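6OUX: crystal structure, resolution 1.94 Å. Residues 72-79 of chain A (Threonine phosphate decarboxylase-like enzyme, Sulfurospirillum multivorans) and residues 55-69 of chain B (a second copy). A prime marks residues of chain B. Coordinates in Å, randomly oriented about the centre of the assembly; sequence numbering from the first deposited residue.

Chain A, residues 72-79: AYKKVLTH
Chain B, residues 55-69: ASELVLDYIDRELIQ

The contact joins a short helix of chain A that runs to Thr78 to a longer helix of the second copy, residues 55′-68′, which enters already helical at Ala55′. The two N-to-C directions diverge by 126°, closer to antiparallel than parallel, and the axes approach to 10.9 Å. The register follows from this sense: Lys74 CA lies 6.8 Å from Leu60′ CA, and one turn later Thr78 CA lies 6.7 Å from Ser56′ CA, so chain A ascends as chain B descends.

The main bump is Tyr73. Its CA-to-CB bond points toward the partner helix, and with chi1 at 83° (p) and chi2 at -85° the ring enters a hollow formed by Leu60′, Ile63′, Asp64′ and Ile68′. Ile68′, with chi1 m and chi2 p, covers one face of the ring: its CG1 stands 4.0 Å from the centroid of the Tyr73 ring, 20° off the normal, a CH-pi contact. Ile63′ CG2 packs obliquely at 4.0 Å from Tyr73 CE2, and Leu60′ CD2 approaches the same Tyr73 CE2 at 4.4 Å. At the tip, Tyr73 OH comes to 3.5 Å from Asp64′ CB, a fit of shape alone, since this buried hydroxyl has no polar partner in the model.

The backbone around this hollow is helical but widens at its end. Regular i to i+4 bonds run up to Leu67′ N to Ile63′ O (2.8 Å); a pi-type turn at 64′-68′ then brings Ile68′ N to Ile63′ O (3.2 Å) and Gln69′ N to Asp64′ O (2.8 Å).

Leu60′ (m, t) is the chief bump in the other direction, and has the largest covered area of any residue here, 88 Å². Its side chain reaches among Tyr73, Lys74, Leu77 and Thr78: Leu60′ CD1 lies 4.0 Å from Lys74 CB and 3.6 Å from Thr78 OG1, while Leu60′ CD2 is 4.5 Å from Leu77 CD1. Lys74 (m, t, t, t) is extended, its CA-to-CB bond directed sideways. Leu77 (m, t) also meets Ile63′ (m, t), CD1 to CD1 at 3.9 Å.

Beyond Leu60′, Thr78 OG1, with chi1 between wells at -102°, lies 3.7 Å from Ser56′ OG (m). No hydrogen bond links them, and Ser56′ OG is satisfied elsewhere in the structure. The chain A helix is held by Leu77 N to Tyr73 O and His79 N to Lys75 O, both 3.1 Å, and by weak bonds besides, and His79 leaves helical geometry at phi/psi -89/151. With no hydrogen bond across the stretches, packing carries the 376 Å² buried between them.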

# COMPACT_ATOMS: atom_id res chain seq x y z
N ALA A 72 4.07 -22.22 5.02
CA ALA A 72 4.56 -21.41 3.91
C ALA A 72 4.35 -19.92 4.17
O ALA A 72 5.02 -19.12 3.57
CB ALA A 72 3.92 -21.82 2.57
N TYR A 73 3.41 -19.57 5.05
CA TYR A 73 3.27 -18.19 5.51
C TYR A 73 4.57 -17.54 5.96
O TYR A 73 4.68 -16.32 5.84
CB TYR A 73 2.18 -18.04 6.56
CG TYR A 73 2.63 -18.36 7.93
CD1 TYR A 73 2.63 -19.68 8.39
CD2 TYR A 73 3.17 -17.38 8.76
CE1 TYR A 73 3.10 -20.00 9.65
CE2 TYR A 73 3.61 -17.70 10.02
CZ TYR A 73 3.57 -18.99 10.47
OH TYR A 73 4.04 -19.32 11.69
N LYS A 74 5.54 -18.33 6.47
CA LYS A 74 6.81 -17.83 6.99
C LYS A 74 7.61 -17.09 5.91
O LYS A 74 8.03 -15.97 6.11
CB LYS A 74 7.63 -18.96 7.59
CG LYS A 74 6.99 -19.46 8.88
CD LYS A 74 7.82 -20.47 9.64
CE LYS A 74 7.09 -20.85 10.93
NZ LYS A 74 7.83 -21.94 11.65
N LYS A 75 7.77 -17.72 4.76
CA LYS A 75 8.40 -17.14 3.63
C LYS A 75 7.59 -15.98 3.06
O LYS A 75 8.18 -15.07 2.59
CB LYS A 75 8.55 -18.16 2.50
CG LYS A 75 9.31 -19.43 2.85
CD LYS A 75 10.66 -19.16 3.47
CE LYS A 75 11.61 -20.35 3.30
NZ LYS A 75 12.15 -20.42 1.92
N VAL A 76 6.26 -16.05 3.05
CA VAL A 76 5.45 -14.91 2.55
C VAL A 76 5.76 -13.62 3.36
O VAL A 76 5.86 -12.53 2.80
CB VAL A 76 3.92 -15.21 2.58
CG1 VAL A 76 3.08 -13.95 2.29
CG2 VAL A 76 3.55 -16.33 1.62
N LEU A 77 5.97 -13.76 4.66
CA LEU A 77 6.20 -12.58 5.53
C LEU A 77 7.66 -12.11 5.55
O LEU A 77 7.93 -10.94 5.77
CB LEU A 77 5.71 -12.89 6.93
CG LEU A 77 4.15 -13.13 7.06
CD1 LEU A 77 3.75 -13.48 8.49
CD2 LEU A 77 3.34 -11.94 6.56
N THR A 78 8.56 -13.03 5.25
CA THR A 78 9.98 -12.90 5.45
C THR A 78 10.77 -12.49 4.20
O THR A 78 11.75 -11.77 4.31
CB THR A 78 10.46 -14.29 6.06
OG1 THR A 78 10.65 -14.13 7.48
CG2 THR A 78 11.57 -14.95 5.36
N HIS A 79 10.34 -12.93 3.02
CA HIS A 79 11.05 -12.67 1.77
C HIS A 79 10.61 -11.37 1.11
O HIS A 79 9.48 -10.95 1.31
CB HIS A 79 10.84 -13.84 0.81
CG HIS A 79 11.63 -15.06 1.18
ND1 HIS A 79 11.51 -16.26 0.51
CD2 HIS A 79 12.53 -15.27 2.17
CE1 HIS A 79 12.32 -17.14 1.05
NE2 HIS A 79 12.95 -16.57 2.07
N ALA B 55 16.22 -11.98 13.82
CA ALA B 55 15.04 -11.17 14.09
C ALA B 55 13.82 -11.76 13.41
O ALA B 55 12.81 -11.93 14.09
CB ALA B 55 15.24 -9.72 13.70
N SER B 56 13.94 -12.17 12.14
CA SER B 56 12.85 -12.92 11.45
C SER B 56 12.35 -14.11 12.25
O SER B 56 11.19 -14.22 12.45
CB SER B 56 13.31 -13.52 10.14
OG SER B 56 13.44 -12.51 9.24
N GLU B 57 13.25 -15.02 12.63
CA GLU B 57 12.87 -16.19 13.41
C GLU B 57 12.12 -15.83 14.67
O GLU B 57 11.15 -16.53 15.10
CB GLU B 57 14.11 -17.00 13.80
CG GLU B 57 13.82 -18.32 14.51
CD GLU B 57 15.10 -19.06 14.94
OE1 GLU B 57 16.23 -18.57 14.70
OE2 GLU B 57 14.97 -20.15 15.53
N LEU B 58 12.58 -14.75 15.31
CA LEU B 58 11.96 -14.32 16.54
C LEU B 58 10.55 -13.82 16.26
O LEU B 58 9.65 -14.21 16.95
CB LEU B 58 12.78 -13.24 17.23
CG LEU B 58 12.30 -12.76 18.60
CD1 LEU B 58 12.47 -13.84 19.67
CD2 LEU B 58 13.08 -11.50 18.94
N VAL B 59 10.40 -12.98 15.25
CA VAL B 59 9.11 -12.40 14.94
C VAL B 59 8.16 -13.50 14.59
O VAL B 59 7.02 -13.52 15.04
CB VAL B 59 9.17 -11.35 13.81
CG1 VAL B 59 7.78 -10.95 13.36
CG2 VAL B 59 9.88 -10.11 14.27
N LEU B 60 8.63 -14.44 13.79
CA LEU B 60 7.79 -15.55 13.35
C LEU B 60 7.36 -16.46 14.51
O LEU B 60 6.24 -17.01 14.48
CB LEU B 60 8.52 -16.36 12.29
CG LEU B 60 8.70 -15.68 10.92
CD1 LEU B 60 9.61 -16.51 10.01
CD2 LEU B 60 7.38 -15.45 10.27
N ASP B 61 8.19 -16.58 15.53
CA ASP B 61 7.83 -17.33 16.75
C ASP B 61 6.64 -16.68 17.37
O ASP B 61 5.64 -17.40 17.65
CB ASP B 61 8.98 -17.42 17.74
CG ASP B 61 8.56 -17.99 19.11
OD1 ASP B 61 7.68 -18.88 19.17
OD2 ASP B 61 9.13 -17.54 20.13
N TYR B 62 6.69 -15.34 17.53
CA TYR B 62 5.57 -14.58 18.09
C TYR B 62 4.35 -14.71 17.23
O TYR B 62 3.23 -14.89 17.77
CB TYR B 62 5.88 -13.06 18.35
CG TYR B 62 6.60 -12.85 19.62
CD1 TYR B 62 7.98 -12.90 19.67
CD2 TYR B 62 5.92 -12.64 20.80
CE1 TYR B 62 8.66 -12.78 20.86
CE2 TYR B 62 6.58 -12.53 21.99
CZ TYR B 62 7.94 -12.59 22.02
OH TYR B 62 8.61 -12.45 23.20
N ILE B 63 4.54 -14.66 15.91
CA ILE B 63 3.40 -14.74 15.01
C ILE B 63 2.68 -16.05 15.11
O ILE B 63 1.47 -16.07 15.12
CB ILE B 63 3.76 -14.42 13.54
CG1 ILE B 63 4.05 -12.92 13.44
CG2 ILE B 63 2.60 -14.78 12.63
CD1 ILE B 63 4.48 -12.38 12.13
N ASP B 64 3.44 -17.14 15.13
CA ASP B 64 2.89 -18.47 15.29
C ASP B 64 2.13 -18.67 16.64
O ASP B 64 1.00 -19.13 16.65
CB ASP B 64 4.02 -19.49 15.14
CG ASP B 64 3.56 -20.87 15.43
OD1 ASP B 64 2.55 -21.26 14.91
OD2 ASP B 64 4.19 -21.54 16.23
N ARG B 65 2.75 -18.30 17.77
CA ARG B 65 2.07 -18.33 19.07
C ARG B 65 0.82 -17.46 19.10
O ARG B 65 -0.27 -17.91 19.45
CB ARG B 65 3.01 -17.90 20.17
CG ARG B 65 4.02 -18.95 20.61
CD ARG B 65 5.37 -18.31 20.98
NE ARG B 65 5.43 -17.69 22.31
CZ ARG B 65 5.13 -16.43 22.63
NH1 ARG B 65 4.73 -15.56 21.72
NH2 ARG B 65 5.25 -16.02 23.89
N GLU B 66 0.95 -16.20 18.69
CA GLU B 66 -0.12 -15.22 18.93
C GLU B 66 -1.20 -15.14 17.85
O GLU B 66 -2.32 -14.75 18.17
CB GLU B 66 0.49 -13.85 19.22
CG GLU B 66 1.40 -13.86 20.42
CD GLU B 66 1.88 -12.48 20.86
OE1 GLU B 66 1.82 -11.54 20.06
OE2 GLU B 66 2.36 -12.35 21.99
N LEU B 67 -0.87 -15.48 16.61
CA LEU B 67 -1.81 -15.40 15.47
C LEU B 67 -2.21 -16.73 14.79
O LEU B 67 -3.38 -16.92 14.44
CB LEU B 67 -1.23 -14.50 14.39
CG LEU B 67 -0.95 -13.04 14.76
CD1 LEU B 67 -0.63 -12.26 13.50
CD2 LEU B 67 -2.14 -12.43 15.50
N ILE B 68 -1.26 -17.64 14.59
CA ILE B 68 -1.51 -18.92 13.88
C ILE B 68 -2.14 -19.97 14.83
O ILE B 68 -3.15 -20.58 14.49
CB ILE B 68 -0.24 -19.47 13.14
CG1 ILE B 68 0.05 -18.73 11.83
CG2 ILE B 68 -0.40 -20.93 12.72
CD1 ILE B 68 0.12 -17.22 11.91
N GLN B 69 -1.56 -20.16 16.01
CA GLN B 69 -2.07 -21.13 16.99
C GLN B 69 -3.36 -20.71 17.73
O GLN B 69 -3.82 -21.44 18.60
CB GLN B 69 -0.99 -21.47 18.03
CG GLN B 69 0.17 -22.29 17.49
CD GLN B 69 -0.28 -23.59 16.84
OE1 GLN B 69 -0.33 -23.68 15.62
NE2 GLN B 69 -0.66 -24.59 17.66